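PDB 3W0K: bifunctional endomannanase/endoglucanase from Caldanaerobius polysaccharolyticus, which probably hydrolyses beta-linked mannans and glucans such as cellulose as a family 5 glycoside hydrolase, cutting within the polysaccharide chain. Local coordinates for residues 279-282 with 287-290; 272-277 with 319-324. All coordinates share one frame; numbering follows the deposited sequence.

Both interactions hang on helix 267-284, the last helix to precede the closing strand of the eight-stranded beta/alpha barrel. Along the chain, interaction 2 is the outer pair: residues 272-277 come first, then both segments of interaction 1, and finally 319-324 on helix 319-327. Interaction 1 ties the later part of helix 267-284 to strand 287-290, whereas interaction 2 lays the last helix beside an earlier part of it. Their centres are about 10 Å apart, and they touch, Leu290 CD1 lying 3.9 Å from Phe274 CE1. The C-terminal helix, the outer helix and the barrel strand thus pack against one another as one continuous region.

Interaction 1: 279-282 with 287-290; sequences SLYK and GYSL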
loop_
_atom_site.group_PDB
_atom_site.type_symbol
_atom_site.label_atom_id
_atom_site.label_comp_id
_atom_site.label_asym_id
_atom_site.label_seq_id
_atom_site.Cartn_x
_atom_site.Cartn_y
_atom_site.Cartn_z
ATOM N N SER A 279 -16.090 -5.920 6.948
ATOM C CA SER A 279 -16.904 -7.137 7.017
ATOM C C SER A 279 -16.688 -7.956 5.746
ATOM O O SER A 279 -16.705 -9.185 5.781
ATOM C CB SER A 279 -18.393 -6.818 7.226
ATOM O OG SER A 279 -18.944 -6.097 6.142
ATOM N N LEU A 280 -16.465 -7.271 4.625
ATOM C CA LEU A 280 -16.197 -7.955 3.365
ATOM C C LEU A 280 -14.833 -8.634 3.433
ATOM O O LEU A 280 -14.679 -9.766 2.988
ATOM C CB LEU A 280 -16.228 -6.977 2.189
ATOM C CG LEU A 280 -17.611 -6.606 1.659
ATOM C CD1 LEU A 280 -17.478 -5.605 0.533
ATOM C CD2 LEU A 280 -18.323 -7.866 1.170
ATOM N N TYR A 281 -13.843 -7.942 3.997
ATOM C CA TYR A 281 -12.504 -8.516 4.112
ATOM C C TYR A 281 -12.525 -9.764 4.994
ATOM O O TYR A 281 -11.839 -10.742 4.703
ATOM C CB TYR A 281 -11.509 -7.491 4.669
ATOM C CG TYR A 281 -11.307 -6.269 3.796
ATOM C CD1 TYR A 281 -11.679 -6.268 2.448
ATOM C CD2 TYR A 281 -10.762 -5.104 4.328
ATOM C CE1 TYR A 281 -11.514 -5.129 1.656
ATOM C CE2 TYR A 281 -10.591 -3.965 3.549
ATOM C CZ TYR A 281 -10.970 -3.982 2.218
ATOM O OH TYR A 281 -10.815 -2.842 1.465
ATOM N N LYS A 282 -13.339 -9.738 6.048
ATOM C CA LYS A 282 -13.457 -10.880 6.949
ATOM C C LYS A 282 -14.095 -12.056 6.211
ATOM O O LYS A 282 -13.619 -13.190 6.303
ATOM C CB LYS A 282 -14.303 -10.520 8.173
ATOM C CG LYS A 282 -14.327 -11.618 9.228
ATOM C CD LYS A 282 -15.144 -11.217 10.437
ATOM C CE LYS A 282 -15.043 -12.269 11.530
ATOM N NZ LYS A 282 -15.830 -11.890 12.734
ATOM N N GLY A 287 -6.365 -10.141 4.298
ATOM C CA GLY A 287 -5.615 -9.352 5.252
ATOM C C GLY A 287 -5.715 -7.917 4.759
ATOM O O GLY A 287 -6.032 -7.675 3.588
ATOM N N TYR A 288 -5.433 -6.961 5.633
ATOM C CA TYR A 288 -5.523 -5.553 5.259
ATOM C C TYR A 288 -4.576 -4.673 6.059
ATOM O O TYR A 288 -4.254 -4.975 7.206
ATOM C CB TYR A 288 -6.971 -5.055 5.397
ATOM C CG TYR A 288 -7.673 -5.494 6.666
ATOM C CD1 TYR A 288 -7.488 -4.809 7.863
ATOM C CD2 TYR A 288 -8.539 -6.587 6.658
ATOM C CE1 TYR A 288 -8.152 -5.199 9.029
ATOM C CE2 TYR A 288 -9.210 -6.986 7.816
ATOM C CZ TYR A 288 -9.010 -6.287 8.993
ATOM O OH TYR A 288 -9.677 -6.669 10.134
ATOM N N SER A 289 -4.133 -3.584 5.434
ATOM C CA SER A 289 -3.203 -2.646 6.053
ATOM C C SER A 289 -3.709 -1.212 5.888
ATOM O O SER A 289 -3.861 -0.729 4.766
ATOM C CB SER A 289 -1.822 -2.796 5.404
ATOM O OG SER A 289 -0.854 -1.978 6.032
ATOM N N LEU A 290 -3.981 -0.546 7.007
ATOM C CA LEU A 290 -4.476 0.831 6.995
ATOM C C LEU A 290 -3.361 1.768 6.521
ATOM O O LEU A 290 -2.186 1.546 6.832
ATOM C CB LEU A 290 -4.956 1.227 8.397
ATOM C CG LEU A 290 -5.973 2.367 8.494
ATOM C CD1 LEU A 290 -7.304 1.946 7.885
ATOM C CD2 LEU A 290 -6.165 2.754 9.948
#
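Tyr281 of helix 267-284 and Tyr288 of strand 287-290 make this contact between them, ring against ring. The closest point is Tyr281 CD2 to Tyr288 CD2, 3.5 Å. Tyr281 CB adds to it, lying 3.7 Å from the same Tyr288 CD2. The rings meet obliquely, with planes at 34° and centroids 5.6 Å apart. In both residues the bond from CA to CB is directed toward the other segment. Tyr288 holds CG between its backbone N and carbonyl carbon (chi1 44°), which sets the CD2 side of its ring against the base of the Tyr281 side chain.

The tight part is this small buried apolar patch, with Ile256 of strand 254-259 touching both tyrosines. The hydroxyls lead elsewhere: Tyr281 OH is hydrogen-bonded to Tyr241 OH, and Tyr288 OH to Leu325 O near the C-terminus. The loose side lies one residue on, at the partly exposed Lys282, whose extended chain runs away from the strand to a salt bridge between NZ and Glu327. An alanine in place of Tyr288 would probably open a gap beside the Tyr281 ring and leave Leu325 O without its hydroxyl partner.

The pair packs helix 267-284 on the second strand of the beta-alpha-beta unit formed by strand 254-259, helix 267-284 and strand 287-290, the last such unit of the TIM barrel. Between the segments the cohesion is apolar, while the polar ends of the two rings are satisfied by different neighbours; those two bonds, together with the packing of Tyr4 on the Tyr288 ring, are likely to restrain how the rings sit.

Interaction 2: 272-277 with 319-324; sequences RWFEDV and RELLDL
Helix 267-284, on the outside of the TIM barrel, is flanked here by the C-terminal helix 319-327. Segments 272-277 and 319-324 run almost parallel, their axes 10.8 Å apart at an angle of 8°. Leu321 CD1 sits squarely over one face of the Phe274 ring, a CH-pi contact 3.6 Å from the centroid and only 5° off the ring normal. Leu321 CD2 reaches the CE2 side of the same ring. With CG anti to the backbone N (chi1 -178°), Leu321 extends its branch toward that face. Trp273 CZ3 lies over the centre of the opposite face, 3.6 Å above the plane, and the Phe274 ring is thereby sandwiched between the two side chains.

Farther along, Leu324 turns inward and lays CD1 4.0 Å from Glu275 CG and 4.3 Å from Phe274 CB, while Leu278 of helix 267-284 also touches it. Only the aliphatic part of Glu275 is used; its OE2 stays 4.9 Å from OE2 of Glu320, a like-charged neighbour. The salt bridges remain within each helix: Arg272 NH1 to Asp276 OD1, 2.9 Å, and Arg319 NE to Asp323 OD1, 3.1 Å.

Attraction between the segments is thus apolar and CH-pi, and the two glutamates, if both ionised, would probably oppose it mildly at the partly exposed margin.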
loop_
_atom_site.group_PDB
_atom_site.type_symbol
_atom_site.label_atom_id
_atom_site.label_comp_id
_atom_site.label_asym_id
_atom_site.label_seq_id
_atom_site.Cartn_x
_atom_site.Cartn_y
_atom_site.Cartn_z
ATOM N N ARG A 272 -19.424 3.856 9.191
ATOM C CA ARG A 272 -20.421 3.062 8.473
ATOM C C ARG A 272 -19.788 2.384 7.256
ATOM O O ARG A 272 -20.063 1.219 6.965
ATOM C CB ARG A 272 -21.594 3.946 8.032
ATOM C CG ARG A 272 -22.702 3.192 7.314
ATOM C CD ARG A 272 -23.318 2.131 8.208
ATOM N NE ARG A 272 -24.268 1.295 7.480
ATOM C CZ ARG A 272 -23.939 0.216 6.776
ATOM N NH1 ARG A 272 -22.669 -0.172 6.698
ATOM N NH2 ARG A 272 -24.883 -0.485 6.160
ATOM N N TRP A 273 -18.922 3.121 6.567
ATOM C CA TRP A 273 -18.229 2.601 5.399
ATOM C C TRP A 273 -17.206 1.541 5.830
ATOM O O TRP A 273 -17.102 0.483 5.207
ATOM C CB TRP A 273 -17.566 3.750 4.633
ATOM C CG TRP A 273 -16.594 3.304 3.593
ATOM C CD1 TRP A 273 -16.873 2.888 2.322
ATOM C CD2 TRP A 273 -15.177 3.186 3.753
ATOM N NE1 TRP A 273 -15.713 2.508 1.683
ATOM C CE2 TRP A 273 -14.658 2.682 2.542
ATOM C CE3 TRP A 273 -14.296 3.452 4.810
ATOM C CZ2 TRP A 273 -13.293 2.437 2.357
ATOM C CZ3 TRP A 273 -12.943 3.209 4.628
ATOM C CH2 TRP A 273 -12.454 2.706 3.410
ATOM N N PHE A 274 -16.479 1.816 6.914
ATOM C CA PHE A 274 -15.494 0.862 7.435
ATOM C C PHE A 274 -16.161 -0.473 7.757
ATOM O O PHE A 274 -15.603 -1.536 7.498
ATOM C CB PHE A 274 -14.831 1.400 8.708
ATOM C CG PHE A 274 -13.561 2.169 8.465
ATOM C CD1 PHE A 274 -12.435 1.534 7.952
ATOM C CD2 PHE A 274 -13.478 3.516 8.798
ATOM C CE1 PHE A 274 -11.240 2.234 7.779
ATOM C CE2 PHE A 274 -12.288 4.226 8.628
ATOM C CZ PHE A 274 -11.167 3.581 8.116
ATOM N N GLU A 275 -17.359 -0.414 8.335
ATOM C CA GLU A 275 -18.083 -1.628 8.680
ATOM C C GLU A 275 -18.344 -2.501 7.458
ATOM O O GLU A 275 -18.244 -3.723 7.537
ATOM C CB GLU A 275 -19.384 -1.284 9.403
ATOM C CG GLU A 275 -19.146 -0.713 10.794
ATOM C CD GLU A 275 -20.399 -0.166 11.445
ATOM O OE1 GLU A 275 -21.284 0.344 10.726
ATOM O OE2 GLU A 275 -20.489 -0.229 12.689
ATOM N N ASP A 276 -18.630 -1.872 6.321
ATOM C CA ASP A 276 -18.870 -2.610 5.087
ATOM C C ASP A 276 -17.604 -3.231 4.500
ATOM O O ASP A 276 -17.576 -4.432 4.228
ATOM C CB ASP A 276 -19.533 -1.720 4.036
ATOM C CG ASP A 276 -21.039 -1.641 4.194
ATOM O OD1 ASP A 276 -21.601 -2.336 5.067
ATOM O OD2 ASP A 276 -21.663 -0.889 3.422
ATOM N N VAL A 277 -16.559 -2.427 4.303
ATOM C CA VAL A 277 -15.326 -2.965 3.729
ATOM C C VAL A 277 -14.659 -4.005 4.615
ATOM O O VAL A 277 -14.257 -5.056 4.131
ATOM C CB VAL A 277 -14.297 -1.867 3.327
ATOM C CG1 VAL A 277 -14.866 -0.998 2.217
ATOM C CG2 VAL A 277 -13.891 -1.026 4.524
ATOM N N ARG A 319 -11.029 4.051 19.591
ATOM C CA ARG A 319 -11.301 2.684 20.026
ATOM C C ARG A 319 -12.297 1.931 19.151
ATOM O O ARG A 319 -12.142 0.729 18.929
ATOM C CB ARG A 319 -11.757 2.659 21.490
ATOM C CG ARG A 319 -11.775 1.263 22.104
ATOM C CD ARG A 319 -10.389 0.627 22.065
ATOM N NE ARG A 319 -10.391 -0.757 22.535
ATOM C CZ ARG A 319 -10.037 -1.134 23.759
ATOM N NH1 ARG A 319 -9.649 -0.233 24.651
ATOM N NH2 ARG A 319 -10.064 -2.419 24.090
ATOM N N GLU A 320 -13.316 2.631 18.661
ATOM C CA GLU A 320 -14.316 1.998 17.809
ATOM C C GLU A 320 -13.670 1.456 16.536
ATOM O O GLU A 320 -13.925 0.317 16.136
ATOM C CB GLU A 320 -15.435 2.982 17.460
ATOM C CG GLU A 320 -16.542 2.369 16.617
ATOM C CD GLU A 320 -17.685 3.329 16.330
ATOM O OE1 GLU A 320 -17.453 4.557 16.255
ATOM O OE2 GLU A 320 -18.824 2.844 16.165
ATOM N N LEU A 321 -12.819 2.269 15.913
ATOM C CA LEU A 321 -12.132 1.856 14.693
ATOM C C LEU A 321 -11.139 0.729 14.983
ATOM O O LEU A 321 -11.075 -0.253 14.239
ATOM C CB LEU A 321 -11.425 3.046 14.042
ATOM C CG LEU A 321 -10.707 2.775 12.715
ATOM C CD1 LEU A 321 -11.629 2.060 11.730
ATOM C CD2 LEU A 321 -10.204 4.087 12.139
ATOM N N LEU A 322 -10.369 0.870 16.059
ATOM C CA LEU A 322 -9.410 -0.165 16.436
ATOM C C LEU A 322 -10.142 -1.494 16.635
ATOM O O LEU A 322 -9.694 -2.534 16.154
ATOM C CB LEU A 322 -8.665 0.224 17.719
ATOM C CG LEU A 322 -7.736 -0.844 18.310
ATOM C CD1 LEU A 322 -6.644 -1.226 17.319
ATOM C CD2 LEU A 322 -7.128 -0.336 19.604
ATOM N N ASP A 323 -11.288 -1.448 17.315
ATOM C CA ASP A 323 -12.077 -2.653 17.555
ATOM C C ASP A 323 -12.540 -3.285 16.247
ATOM O O ASP A 323 -12.537 -4.509 16.112
ATOM C CB ASP A 323 -13.272 -2.356 18.468
ATOM C CG ASP A 323 -12.869 -2.176 19.927
ATOM O OD1 ASP A 323 -11.691 -2.412 20.277
ATOM O OD2 ASP A 323 -13.743 -1.796 20.732
ATOM N N LEU A 324 -12.924 -2.451 15.283
ATOM C CA LEU A 324 -13.355 -2.944 13.977
ATOM C C LEU A 324 -12.193 -3.623 13.254
ATOM O O LEU A 324 -12.371 -4.653 12.610
ATOM C CB LEU A 324 -13.899 -1.802 13.119
ATOM C CG LEU A 324 -15.309 -1.317 13.449
ATOM C CD1 LEU A 324 -15.649 -0.103 12.601
ATOM C CD2 LEU A 324 -16.303 -2.445 13.207
#